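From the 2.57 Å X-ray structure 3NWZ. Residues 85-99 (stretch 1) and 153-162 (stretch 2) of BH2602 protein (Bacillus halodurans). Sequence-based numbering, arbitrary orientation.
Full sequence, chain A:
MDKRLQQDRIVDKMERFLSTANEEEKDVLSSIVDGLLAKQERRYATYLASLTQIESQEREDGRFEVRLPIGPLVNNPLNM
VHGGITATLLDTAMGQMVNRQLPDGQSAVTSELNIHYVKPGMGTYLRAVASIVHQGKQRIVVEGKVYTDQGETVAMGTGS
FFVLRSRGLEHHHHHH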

# COMPACT_ATOMS: atom_id res chain seq x y z
N ILE A 85 7.22 -13.75 -5.88
CA ILE A 85 7.78 -14.58 -4.82
C ILE A 85 8.25 -13.66 -3.69
O ILE A 85 8.19 -14.01 -2.52
CB ILE A 85 8.97 -15.43 -5.33
CG1 ILE A 85 8.50 -16.45 -6.37
CG2 ILE A 85 9.62 -16.18 -4.18
CD1 ILE A 85 7.61 -17.55 -5.83
N THR A 86 8.70 -12.46 -4.04
CA THR A 86 9.15 -11.52 -3.03
C THR A 86 7.97 -11.17 -2.12
O THR A 86 8.08 -11.25 -0.88
CB THR A 86 9.68 -10.22 -3.64
OG1 THR A 86 10.72 -10.51 -4.58
CG2 THR A 86 10.24 -9.33 -2.53
N ALA A 87 6.86 -10.78 -2.75
CA ALA A 87 5.64 -10.42 -2.02
C ALA A 87 5.18 -11.58 -1.17
O ALA A 87 4.97 -11.45 0.03
CB ALA A 87 4.56 -10.05 -2.99
N THR A 88 5.03 -12.73 -1.80
CA THR A 88 4.59 -13.93 -1.11
C THR A 88 5.46 -14.29 0.09
O THR A 88 4.99 -14.90 1.04
CB THR A 88 4.53 -15.10 -2.10
OG1 THR A 88 3.53 -14.79 -3.08
CG2 THR A 88 4.16 -16.38 -1.40
N LEU A 89 6.74 -13.92 0.03
CA LEU A 89 7.69 -14.19 1.12
C LEU A 89 7.41 -13.26 2.28
O LEU A 89 7.24 -13.70 3.41
CB LEU A 89 9.14 -13.98 0.66
CG LEU A 89 10.26 -14.33 1.64
CD1 LEU A 89 10.24 -15.82 1.95
CD2 LEU A 89 11.59 -13.94 1.00
N LEU A 90 7.36 -11.96 1.99
CA LEU A 90 7.09 -10.96 3.03
C LEU A 90 5.80 -11.37 3.73
O LEU A 90 5.74 -11.42 4.95
CB LEU A 90 6.92 -9.57 2.40
CG LEU A 90 7.88 -8.47 2.87
CD1 LEU A 90 7.49 -7.17 2.23
CD2 LEU A 90 7.82 -8.35 4.40
N ASP A 91 4.77 -11.66 2.93
CA ASP A 91 3.47 -12.09 3.45
C ASP A 91 3.64 -13.30 4.37
O ASP A 91 3.07 -13.37 5.46
CB ASP A 91 2.56 -12.45 2.27
CG ASP A 91 1.20 -13.01 2.71
OD1 ASP A 91 0.43 -12.27 3.37
OD2 ASP A 91 0.91 -14.18 2.40
N THR A 92 4.45 -14.26 3.93
CA THR A 92 4.67 -15.46 4.72
C THR A 92 5.32 -15.12 6.05
O THR A 92 4.90 -15.61 7.10
CB THR A 92 5.54 -16.47 3.94
OG1 THR A 92 4.91 -16.75 2.68
CG2 THR A 92 5.62 -17.76 4.66
N ALA A 93 6.34 -14.26 6.01
CA ALA A 93 7.02 -13.83 7.22
C ALA A 93 6.01 -13.13 8.15
O ALA A 93 5.82 -13.54 9.31
CB ALA A 93 8.17 -12.88 6.86
N MSE A 94 5.33 -12.11 7.63
CA MSE A 94 4.37 -11.36 8.42
C MSE A 94 3.26 -12.23 8.98
O MSE A 94 2.70 -11.93 10.06
CB MSE A 94 3.78 -10.26 7.58
CG MSE A 94 4.81 -9.44 6.89
SE MSE A 94 4.00 -8.11 5.78
CE MSE A 94 4.56 -6.53 6.75
N GLY A 95 2.95 -13.30 8.26
CA GLY A 95 1.91 -14.19 8.72
C GLY A 95 2.37 -14.97 9.93
O GLY A 95 1.80 -14.87 11.02
N GLN A 96 3.42 -15.76 9.75
CA GLN A 96 3.93 -16.56 10.84
C GLN A 96 4.17 -15.69 12.06
O GLN A 96 3.91 -16.13 13.19
CB GLN A 96 5.18 -17.31 10.39
CG GLN A 96 4.88 -18.32 9.28
CD GLN A 96 5.92 -19.42 9.17
OE1 GLN A 96 7.12 -19.16 9.18
NE2 GLN A 96 5.46 -20.65 9.05
N MSE A 97 4.63 -14.45 11.84
CA MSE A 97 4.84 -13.48 12.92
C MSE A 97 3.50 -13.32 13.66
O MSE A 97 3.38 -13.67 14.83
CB MSE A 97 5.25 -12.12 12.32
CG MSE A 97 5.43 -10.96 13.34
SE MSE A 97 7.05 -11.05 14.44
CE MSE A 97 6.41 -12.25 15.84
N VAL A 98 2.49 -12.81 12.96
CA VAL A 98 1.16 -12.64 13.55
C VAL A 98 0.68 -13.89 14.30
O VAL A 98 0.28 -13.82 15.47
CB VAL A 98 0.09 -12.33 12.48
CG1 VAL A 98 -1.26 -12.05 13.15
CG2 VAL A 98 0.50 -11.15 11.65
N ASN A 99 0.74 -15.03 13.63
CA ASN A 99 0.25 -16.25 14.24
C ASN A 99 1.00 -16.76 15.46
O ASN A 99 0.44 -17.50 16.27
CB ASN A 99 0.14 -17.32 13.15
CG ASN A 99 -1.02 -17.05 12.22
OD1 ASN A 99 -2.17 -17.06 12.64
ND2 ASN A 99 -0.73 -16.79 10.95
N THR A 153 18.61 -4.22 0.73
CA THR A 153 17.15 -4.30 0.85
C THR A 153 16.45 -4.46 -0.50
O THR A 153 16.37 -3.52 -1.29
CB THR A 153 16.57 -3.03 1.56
OG1 THR A 153 17.03 -2.97 2.93
CG2 THR A 153 15.03 -3.08 1.56
N VAL A 154 15.95 -5.67 -0.75
CA VAL A 154 15.23 -5.98 -1.98
C VAL A 154 13.88 -5.29 -1.97
O VAL A 154 13.45 -4.72 -2.98
CB VAL A 154 15.00 -7.50 -2.12
CG1 VAL A 154 14.13 -7.81 -3.35
CG2 VAL A 154 16.34 -8.21 -2.20
N ALA A 155 13.21 -5.32 -0.83
CA ALA A 155 11.91 -4.67 -0.74
C ALA A 155 11.49 -4.38 0.69
O ALA A 155 11.97 -5.00 1.64
CB ALA A 155 10.86 -5.50 -1.42
N MSE A 156 10.56 -3.45 0.82
CA MSE A 156 10.03 -3.05 2.11
C MSE A 156 8.50 -2.98 1.95
O MSE A 156 8.02 -2.67 0.85
CB MSE A 156 10.64 -1.69 2.46
CG MSE A 156 10.56 -1.28 3.89
SE MSE A 156 9.05 -0.16 4.23
CE MSE A 156 8.37 -1.14 5.77
N GLY A 157 7.75 -3.31 3.00
CA GLY A 157 6.30 -3.26 2.95
C GLY A 157 5.57 -3.44 4.28
O GLY A 157 6.17 -3.81 5.28
N THR A 158 4.26 -3.18 4.29
CA THR A 158 3.46 -3.35 5.50
C THR A 158 2.27 -4.27 5.19
O THR A 158 1.91 -4.48 4.03
CB THR A 158 2.92 -1.97 6.05
OG1 THR A 158 2.09 -1.35 5.06
CG2 THR A 158 4.11 -1.00 6.36
N GLY A 159 1.68 -4.84 6.23
CA GLY A 159 0.55 -5.72 6.05
C GLY A 159 -0.38 -5.76 7.25
O GLY A 159 0.05 -5.92 8.38
N SER A 160 -1.67 -5.58 7.00
CA SER A 160 -2.67 -5.64 8.07
C SER A 160 -3.34 -7.01 8.00
O SER A 160 -3.68 -7.47 6.91
CB SER A 160 -3.70 -4.52 7.90
OG SER A 160 -4.70 -4.62 8.89
N PHE A 161 -3.52 -7.65 9.16
CA PHE A 161 -4.12 -8.99 9.23
C PHE A 161 -5.38 -9.04 10.07
O PHE A 161 -5.47 -8.46 11.15
CB PHE A 161 -3.13 -9.99 9.80
CG PHE A 161 -1.96 -10.27 8.89
CD1 PHE A 161 -1.71 -11.56 8.45
CD2 PHE A 161 -1.13 -9.24 8.47
CE1 PHE A 161 -0.63 -11.81 7.62
CE2 PHE A 161 -0.05 -9.49 7.63
CZ PHE A 161 0.20 -10.77 7.20
N PHE A 162 -6.36 -9.78 9.57
CA PHE A 162 -7.62 -9.92 10.27
C PHE A 162 -7.58 -11.13 11.18
O PHE A 162 -7.21 -12.24 10.77
CB PHE A 162 -8.77 -10.05 9.27
CG PHE A 162 -10.08 -9.61 9.83
CD1 PHE A 162 -10.40 -8.25 9.89
CD2 PHE A 162 -10.96 -10.53 10.38
CE1 PHE A 162 -11.58 -7.83 10.50
CE2 PHE A 162 -12.15 -10.12 10.99
CZ PHE A 162 -12.45 -8.77 11.05

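This is an apolar packing of a helix across the face of a β-strand, held by van der Waals contact and one CH-pi interaction, with no hydrogen bond between the two stretches. The axes of helix 85-99 and strand 153-162 approach to 9.3 Å, their N-to-C directions 48° apart, and the contact buries 435 Å² counted over both sides.

The register explains which residues meet. The nearest CA pairs are T86 with A155, L90 with G157, M94 with G159 and V98 with F161: four residues per step on the helix, about one turn, against two on the strand, the period at which a strand returns to the same face. All four helix residues direct CA-to-CB toward the strand, as do A155 and F161, whereas M156, T158 and S160 point away.

At the N-terminal end of the contact, side chain meets side chain. T86 CG2 lies 4.0 Å from A155 CB and 4.3 Å from V154 CG1, so the threonine contributes its methyl group here, while its hydroxyl is hydrogen-bonded elsewhere in the structure.

Farther along, two glycines let the helix side chains reach the strand backbone. L90 CD1 sits 3.9 Å from G157 N, and an ideal CB built on G157 would fall only 3.3 Å from L90 CD1. At G159 such a CB would come within 3.1 Å of M94 SE, again tight. The selenomethionine M94 instead lays its terminal methyl along the bare main chain, with M94 CE 3.5 Å from G157 O and 3.4 Å from G159 N. Its chi1 is m and chi2 t, but chi3, at 113°, lies between wells.

F161 loses the most area of any residue in the contact, 106 Å², and its ring meets a succession of helix residues. M94 CB is 3.6 Å from F161 CZ, and G95 CA is 3.7 Å from F161 CE1, a close approach of ring to helix backbone. V98 CG2 stands over one face of the ring, 3.9 Å from its centroid and 15° off the normal, which supports a CH-pi assignment. One caution applies: V98 CG2 is modelled only 2.8 Å from M94 O, a clash, so the fine placement of that methyl should not be overread. D91 points sideways, yet its end comes nearer, bringing D91 OD1 to 4.1 Å from F161 CZ; that oxygen is hydrogen-bonded elsewhere in the structure.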